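Local coordinates for protein PTS system fructose-like EIIB component 3 (Escherichia coli K12, PDB 4TN5) that probably relays a phosphoryl group from the EIIA component to incoming fructose-like sugar, as the cytoplasmic EIIB part of a bacterial phosphotransferase system, at residues A2-V7 / A57-L62; I63-L68 / S83-L88; C77-C82 / Q107-L112. All blocks are in the same frame, centred on the assembly; numbering follows the deposited sequence.

Interaction 1. Residues A2-V7 / A57-L62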
# COMPACT_ATOMS: atom_id res chain seq x y z
N ALA A 2 4.52 16.13 14.40
CA ALA A 2 3.86 15.16 13.54
C ALA A 2 2.89 14.33 14.37
O ALA A 2 3.11 14.11 15.56
CB ALA A 2 4.88 14.27 12.86
N TYR A 3 1.82 13.86 13.74
CA TYR A 3 0.79 13.12 14.46
C TYR A 3 0.54 11.73 13.89
O TYR A 3 0.20 11.57 12.72
CB TYR A 3 -0.51 13.93 14.51
CG TYR A 3 -1.63 13.23 15.25
CD1 TYR A 3 -1.47 12.84 16.57
CD2 TYR A 3 -2.84 12.96 14.63
CE1 TYR A 3 -2.49 12.20 17.25
CE2 TYR A 3 -3.86 12.32 15.30
CZ TYR A 3 -3.68 11.94 16.61
OH TYR A 3 -4.70 11.30 17.28
N LEU A 4 0.68 10.73 14.75
CA LEU A 4 0.59 9.33 14.36
C LEU A 4 -0.61 8.65 15.02
O LEU A 4 -0.86 8.85 16.20
CB LEU A 4 1.87 8.60 14.76
CG LEU A 4 1.98 7.08 14.57
CD1 LEU A 4 2.50 6.74 13.19
CD2 LEU A 4 2.87 6.48 15.65
N VAL A 5 -1.36 7.87 14.25
CA VAL A 5 -2.37 7.00 14.84
C VAL A 5 -1.91 5.55 14.70
O VAL A 5 -1.23 5.21 13.73
CB VAL A 5 -3.77 7.18 14.21
CG1 VAL A 5 -4.30 8.58 14.50
CG2 VAL A 5 -3.73 6.91 12.71
N ALA A 6 -2.27 4.71 15.65
CA ALA A 6 -1.77 3.34 15.66
C ALA A 6 -2.79 2.32 16.12
O ALA A 6 -3.67 2.62 16.92
CB ALA A 6 -0.52 3.26 16.51
N VAL A 7 -2.65 1.11 15.59
CA VAL A 7 -3.47 -0.01 16.03
C VAL A 7 -2.58 -1.22 16.29
O VAL A 7 -1.87 -1.69 15.40
CB VAL A 7 -4.54 -0.39 15.00
CG1 VAL A 7 -5.31 -1.62 15.46
CG2 VAL A 7 -5.49 0.77 14.76
N ALA A 57 -4.28 12.64 10.90
CA ALA A 57 -3.01 11.98 11.17
C ALA A 57 -2.14 12.06 9.92
O ALA A 57 -2.64 11.93 8.80
CB ALA A 57 -3.23 10.54 11.58
N ASP A 58 -0.84 12.26 10.12
CA ASP A 58 0.08 12.35 9.00
C ASP A 58 0.47 10.96 8.50
O ASP A 58 0.86 10.80 7.34
CB ASP A 58 1.32 13.14 9.40
CG ASP A 58 1.00 14.56 9.82
OD1 ASP A 58 0.94 15.45 8.93
OD2 ASP A 58 0.80 14.80 11.03
N VAL A 59 0.35 9.97 9.38
CA VAL A 59 0.68 8.59 9.04
C VAL A 59 0.10 7.64 10.09
O VAL A 59 -0.01 8.00 11.26
CB VAL A 59 2.21 8.39 8.91
CG1 VAL A 59 2.90 8.73 10.22
CG2 VAL A 59 2.55 6.98 8.45
N ALA A 60 -0.29 6.45 9.66
CA ALA A 60 -0.78 5.43 10.58
C ALA A 60 0.23 4.31 10.74
O ALA A 60 1.01 4.03 9.83
CB ALA A 60 -2.12 4.88 10.09
N LEU A 61 0.24 3.67 11.90
CA LEU A 61 1.08 2.50 12.11
C LEU A 61 0.23 1.31 12.51
O LEU A 61 -0.49 1.35 13.51
CB LEU A 61 2.15 2.77 13.18
CG LEU A 61 3.12 1.62 13.44
CD1 LEU A 61 3.76 1.15 12.14
CD2 LEU A 61 4.19 2.03 14.44
N LEU A 62 0.30 0.25 11.71
CA LEU A 62 -0.52 -0.93 11.95
C LEU A 62 0.34 -2.10 12.42
O LEU A 62 0.96 -2.80 11.61
CB LEU A 62 -1.30 -1.30 10.68
CG LEU A 62 -2.11 -0.15 10.09
CD1 LEU A 62 -2.87 -0.60 8.85
CD2 LEU A 62 -3.07 0.43 11.13

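Interaction 2. Residues I63-L68 / S83-L88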
# COMPACT_ATOMS: atom_id res chain seq x y z
N ILE A 63 0.37 -2.30 13.73
CA ILE A 63 1.14 -3.37 14.33
C ILE A 63 0.22 -4.55 14.61
O ILE A 63 -0.41 -4.62 15.66
CB ILE A 63 1.77 -2.92 15.65
CG1 ILE A 63 2.37 -1.52 15.49
CG2 ILE A 63 2.82 -3.92 16.11
CD1 ILE A 63 2.91 -0.94 16.78
N THR A 64 0.14 -5.49 13.66
CA THR A 64 -0.82 -6.57 13.78
C THR A 64 -0.41 -7.86 13.08
O THR A 64 0.21 -7.84 12.02
CB THR A 64 -2.21 -6.15 13.26
OG1 THR A 64 -3.11 -7.26 13.33
CG2 THR A 64 -2.11 -5.68 11.81
N ASP A 65 -0.76 -8.98 13.70
CA ASP A 65 -0.62 -10.28 13.08
C ASP A 65 -1.93 -10.57 12.35
O ASP A 65 -1.94 -11.13 11.26
CB ASP A 65 -0.41 -11.36 14.14
CG ASP A 65 0.73 -11.04 15.09
OD1 ASP A 65 1.74 -10.47 14.63
OD2 ASP A 65 0.60 -11.34 16.29
N ILE A 66 -3.02 -10.14 12.97
CA ILE A 66 -4.36 -10.53 12.54
C ILE A 66 -5.03 -9.54 11.60
O ILE A 66 -4.42 -8.58 11.13
CB ILE A 66 -5.28 -10.72 13.76
CG1 ILE A 66 -5.55 -9.37 14.43
CG2 ILE A 66 -4.63 -11.67 14.74
CD1 ILE A 66 -6.56 -9.44 15.55
N GLU A 67 -6.31 -9.79 11.33
CA GLU A 67 -7.12 -8.94 10.48
C GLU A 67 -7.78 -7.87 11.33
O GLU A 67 -8.60 -8.18 12.20
CB GLU A 67 -8.19 -9.78 9.78
CG GLU A 67 -7.62 -10.98 9.02
CD GLU A 67 -8.67 -11.68 8.19
OE1 GLU A 67 -9.53 -10.99 7.60
OE2 GLU A 67 -8.65 -12.93 8.13
N LEU A 68 -7.43 -6.61 11.09
CA LEU A 68 -7.97 -5.50 11.86
C LEU A 68 -9.44 -5.26 11.58
O LEU A 68 -9.87 -5.24 10.42
CB LEU A 68 -7.20 -4.21 11.58
CG LEU A 68 -5.70 -4.17 11.89
CD1 LEU A 68 -5.15 -2.78 11.59
CD2 LEU A 68 -5.46 -4.55 13.33
N SER A 83 3.85 -7.01 11.71
CA SER A 83 3.37 -7.90 12.76
C SER A 83 3.89 -7.43 14.11
O SER A 83 4.84 -6.66 14.18
CB SER A 83 3.81 -9.34 12.48
OG SER A 83 5.22 -9.42 12.30
N ILE A 84 3.25 -7.90 15.18
CA ILE A 84 3.65 -7.52 16.54
C ILE A 84 5.05 -8.02 16.88
O ILE A 84 5.92 -7.23 17.28
CB ILE A 84 2.67 -8.03 17.61
CG1 ILE A 84 1.46 -7.10 17.70
CG2 ILE A 84 3.35 -8.09 18.98
CD1 ILE A 84 0.62 -7.32 18.95
N TYR A 85 5.30 -9.31 16.74
CA TYR A 85 6.60 -9.82 17.14
C TYR A 85 7.75 -9.23 16.30
O TYR A 85 8.91 -9.27 16.70
CB TYR A 85 6.56 -11.34 17.17
CG TYR A 85 5.36 -11.97 17.77
CD1 TYR A 85 4.77 -11.50 18.95
CD2 TYR A 85 4.74 -13.00 17.11
CE1 TYR A 85 3.63 -12.10 19.44
CE2 TYR A 85 3.62 -13.57 17.61
CZ TYR A 85 3.07 -13.13 18.77
OH TYR A 85 1.95 -13.76 19.22
N ALA A 86 7.41 -8.65 15.15
CA ALA A 86 8.37 -7.88 14.37
C ALA A 86 8.67 -6.49 14.94
O ALA A 86 9.82 -6.06 14.99
CB ALA A 86 7.91 -7.76 12.93
N PHE A 87 7.62 -5.78 15.36
CA PHE A 87 7.79 -4.48 16.00
C PHE A 87 8.54 -4.66 17.31
O PHE A 87 9.35 -3.82 17.70
CB PHE A 87 6.43 -3.84 16.26
CG PHE A 87 6.51 -2.56 17.04
CD1 PHE A 87 6.85 -1.38 16.42
CD2 PHE A 87 6.23 -2.54 18.40
CE1 PHE A 87 6.92 -0.20 17.13
CE2 PHE A 87 6.30 -1.37 19.12
CZ PHE A 87 6.65 -0.19 18.48
N LEU A 88 8.26 -5.77 17.98
CA LEU A 88 8.92 -6.05 19.25
C LEU A 88 10.41 -6.33 19.12
O LEU A 88 11.21 -5.73 19.84
CB LEU A 88 8.21 -7.18 20.02
CG LEU A 88 6.84 -6.84 20.60
CD1 LEU A 88 6.39 -7.95 21.54
CD2 LEU A 88 6.87 -5.50 21.32

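Interaction 3. Residues C77-C82 / Q107-L112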
# COMPACT_ATOMS: atom_id res chain seq x y z
N CYS A 77 -4.85 6.52 3.99
CA CYS A 77 -3.80 7.04 4.85
C CYS A 77 -2.43 6.56 4.40
O CYS A 77 -2.29 5.46 3.85
CB CYS A 77 -4.03 6.60 6.30
SG CYS A 77 -5.70 6.88 6.92
N ARG A 78 -1.42 7.39 4.61
CA ARG A 78 -0.05 6.92 4.55
C ARG A 78 0.09 6.00 5.75
O ARG A 78 -0.24 6.40 6.87
CB ARG A 78 0.92 8.08 4.73
CG ARG A 78 0.87 9.15 3.66
CD ARG A 78 1.74 10.32 4.07
NE ARG A 78 2.00 11.23 2.97
CZ ARG A 78 3.06 11.14 2.17
NH1 ARG A 78 3.95 10.18 2.35
NH2 ARG A 78 3.22 12.02 1.19
N TYR A 79 0.56 4.77 5.54
CA TYR A 79 0.77 3.90 6.69
C TYR A 79 1.85 2.83 6.53
O TYR A 79 2.22 2.45 5.42
CB TYR A 79 -0.54 3.28 7.19
CG TYR A 79 -1.16 2.21 6.32
CD1 TYR A 79 -0.69 0.89 6.36
CD2 TYR A 79 -2.23 2.49 5.48
CE1 TYR A 79 -1.26 -0.09 5.58
CE2 TYR A 79 -2.81 1.51 4.70
CZ TYR A 79 -2.32 0.22 4.75
OH TYR A 79 -2.89 -0.75 3.97
N VAL A 80 2.36 2.38 7.67
CA VAL A 80 3.29 1.27 7.73
C VAL A 80 2.60 0.14 8.49
O VAL A 80 2.02 0.36 9.55
CB VAL A 80 4.57 1.65 8.49
CG1 VAL A 80 5.51 0.45 8.58
CG2 VAL A 80 5.26 2.81 7.80
N GLN A 81 2.65 -1.07 7.93
CA GLN A 81 2.06 -2.22 8.59
C GLN A 81 3.11 -3.30 8.87
O GLN A 81 3.94 -3.60 8.01
CB GLN A 81 0.91 -2.80 7.77
CG GLN A 81 0.27 -4.03 8.40
CD GLN A 81 -1.03 -4.42 7.72
OE1 GLN A 81 -1.68 -3.60 7.06
NE2 GLN A 81 -1.43 -5.67 7.89
N CYS A 82 3.06 -3.87 10.06
CA CYS A 82 3.95 -4.96 10.44
C CYS A 82 3.31 -5.82 11.51
O CYS A 82 2.34 -5.41 12.15
CB CYS A 82 5.29 -4.40 10.94
SG CYS A 82 5.18 -3.48 12.48
N GLN A 107 1.03 9.08 -1.11
CA GLN A 107 0.34 8.22 -0.16
C GLN A 107 0.85 6.81 -0.43
O GLN A 107 0.36 6.12 -1.32
CB GLN A 107 -1.18 8.34 -0.33
CG GLN A 107 -1.97 7.28 0.40
CD GLN A 107 -3.46 7.35 0.10
OE1 GLN A 107 -4.02 8.43 -0.07
NE2 GLN A 107 -4.11 6.19 0.03
N THR A 108 1.85 6.39 0.34
CA THR A 108 2.44 5.07 0.19
C THR A 108 1.97 4.21 1.36
O THR A 108 1.89 4.68 2.50
CB THR A 108 3.98 5.03 0.12
OG1 THR A 108 4.43 3.71 0.45
CG2 THR A 108 4.59 6.02 1.10
N HIS A 109 1.64 2.96 1.06
CA HIS A 109 1.44 1.94 2.08
C HIS A 109 2.71 1.11 2.13
O HIS A 109 3.25 0.75 1.09
CB HIS A 109 0.27 1.03 1.72
CG HIS A 109 -1.06 1.73 1.69
ND1 HIS A 109 -2.22 1.09 1.30
CD2 HIS A 109 -1.41 3.00 1.99
CE1 HIS A 109 -3.23 1.94 1.37
NE2 HIS A 109 -2.76 3.11 1.78
N LEU A 110 3.20 0.82 3.33
CA LEU A 110 4.42 0.05 3.47
C LEU A 110 4.19 -1.17 4.34
O LEU A 110 3.85 -1.05 5.52
CB LEU A 110 5.55 0.91 4.04
CG LEU A 110 6.99 0.62 3.61
CD1 LEU A 110 7.92 1.68 4.18
CD2 LEU A 110 7.45 -0.77 4.04
N ILE A 111 4.35 -2.35 3.76
CA ILE A 111 4.32 -3.56 4.56
C ILE A 111 5.73 -3.93 4.92
O ILE A 111 6.60 -4.09 4.06
CB ILE A 111 3.64 -4.74 3.86
CG1 ILE A 111 2.14 -4.68 4.12
CG2 ILE A 111 4.19 -6.07 4.36
CD1 ILE A 111 1.40 -5.93 3.75
N LEU A 112 5.97 -4.06 6.22
CA LEU A 112 7.30 -4.41 6.72
C LEU A 112 7.27 -5.77 7.40
O LEU A 112 6.22 -6.40 7.51
CB LEU A 112 7.74 -3.42 7.80
CG LEU A 112 8.57 -2.23 7.32
CD1 LEU A 112 9.04 -1.39 8.50
CD2 LEU A 112 9.75 -2.69 6.48

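Interaction 1. Residues A2-V7 / A57-L62
Y3 and D58 hold each other by two hydrogen bonds at the start of this parallel strand pair. The amide N of Y3 donates a hydrogen bond to OD2 of D58 at 3.0 Å, meeting the carboxylate on its anti side and 22° out of its plane, while the carbonyl O of Y3 takes the backbone N of D58 at 2.9 Å. An alanine in place of D58 would probably leave the amide of Y3 without its carboxylate acceptor at the point where the pairing begins. The Y3 ring leans by CD2 on A57 CA, 3.6 Å away, and its hydroxyl is hydrogen-bonded to S36 on the other neighbouring strand. At L4, CG stands anti to the backbone N (chi1 174°) and CD1 reaches across to CG1 of V59, 3.6 Å away. Strands 3-9 and 59-64 are central neighbours in the alpha/beta sheet of this EIIB domain, a fold related to the low-molecular-weight phosphatases, and strand 3-9 leads directly to C10, the inferred phosphocysteine. V5 turns to the opposite face from L4, where its two methyls share the work: CG1 touches A57 CB, and CG2 lies 3.7 Å from A60 CB. Its backbone is bonded at both ends, N to V59 O and O to L61 N, the latter at 2.8 Å. A6 shares its face with L4, V59 and L61; V59 and L61 carry that face onto helix 92-103. A6 CA lies 3.2 Å from L61 O in a CA-H...O contact. That same oxygen accepts the amide of V7 at 3.0 Å, and V7 CB packs against CD2 of L62 on the face that L68 and F74 help to cover.

Interaction 2. Residues I63-L68 / S83-L88
I63 drives both branches of its side chain against the first turn of helix 84-89, and this is the tight half of the contact. CD1 stands over the centre of the F87 ring, 3.8 Å from the centroid and only 5° off the ring normal, a CH-pi contact made nearly straight down on the face. CG2, anti to the backbone N, touches F87 CB at 3.6 Å and I84 CG1 at 3.8 Å. The F87 ring also rests on helix 18-30, which buries this apolar cluster. Toward solvent the packing gives way to polar contacts. D65 OD1 accepts the amide of I84 at 3.0 Å, with the donor 35° out of the carboxylate plane, and the same oxygen lies close to S83 CB. OD2 sits over one face of the exposed Y85 ring, 3.9 Å from CZ, a loose approach with the two planes 45° apart. With S83 at the N-cap position, the carboxylate meets the first helical N-H and probably gains from the helix dipole. I84 also touches C10, the inferred phosphocysteine, which places the contact at the carboxyl-end edge of a parallel alpha/beta sheet, where active sites of this fold gather.

Interaction 3. Residues C77-C82 / Q107-L112
The carbonyl O of L110 is gripped from strand 79-82 by two groups: the amide of Q81 at 2.7 Å, and CA of V80, whose hydrogen makes a CA-H...O contact. On the next step the amide of L112 reaches Q81 O at 2.7 Å in an almost straight bond (178°), and L110 N meets Y79 O at 2.8 Å. The bond at the other end, Y79 N to T108 O, is weak, so the strands are held more firmly toward their carboxyl ends. V80 and L110 point to the same face; V80 CG1 lies 4.0 Å from L112 CD1, and both V80 and L112 also pack on helix 92-103, part of the helical connection (84-89 and 92-103) of a beta-alpha-beta crossover between these parallel strands. On the reverse face, Y79 and H109 stack face to face, their centroids 4.0 Å apart and their planes tilted by 30°. The first torsion of Y79 sets CG between the backbone N and the carbonyl carbon (chi1 72°). In the stack, CE2 lies above the centre of the imidazole. C77 O approaches the edge of that imidazole, 3.2 Å from NE2. Farther out, the guanidinium of R78 has Q107 N over one face and is hydrogen-bonded through NH1 to A104 O. Strand 108-111 is outermost within the chain, but H109 and I111 pair antiparallel with a strand of the second subunit, and T108 OG1 is hydrogen-bonded to T108 OG1 of that subunit. A nickel ion lies about 3 Å from the H109 side chain, so the stack with Y79 is likely to limit how far the imidazole can turn beside the metal.

Interactions 1 and 3 mark the centre and the edge of one sheet, with interaction 2 at the end of one of its strands. Interaction 1 is the buried core pairing, mostly aliphatic, whereas interaction 3 joins the last two strands, is only partly buried, and adds an aromatic stack, a nearby nickel ion and a subunit interface. Strand 59-64 of interaction 1 neighbours strand 79-82 of interaction 3: A60 N and L62 N probably hydrogen-bond to R78 O and V80 O. Interaction 2 differs in kind, setting a strand end and loop against a helix start. Its apolar half extends the core, while the D65 carboxylate lies on the more open side and I84 near C10.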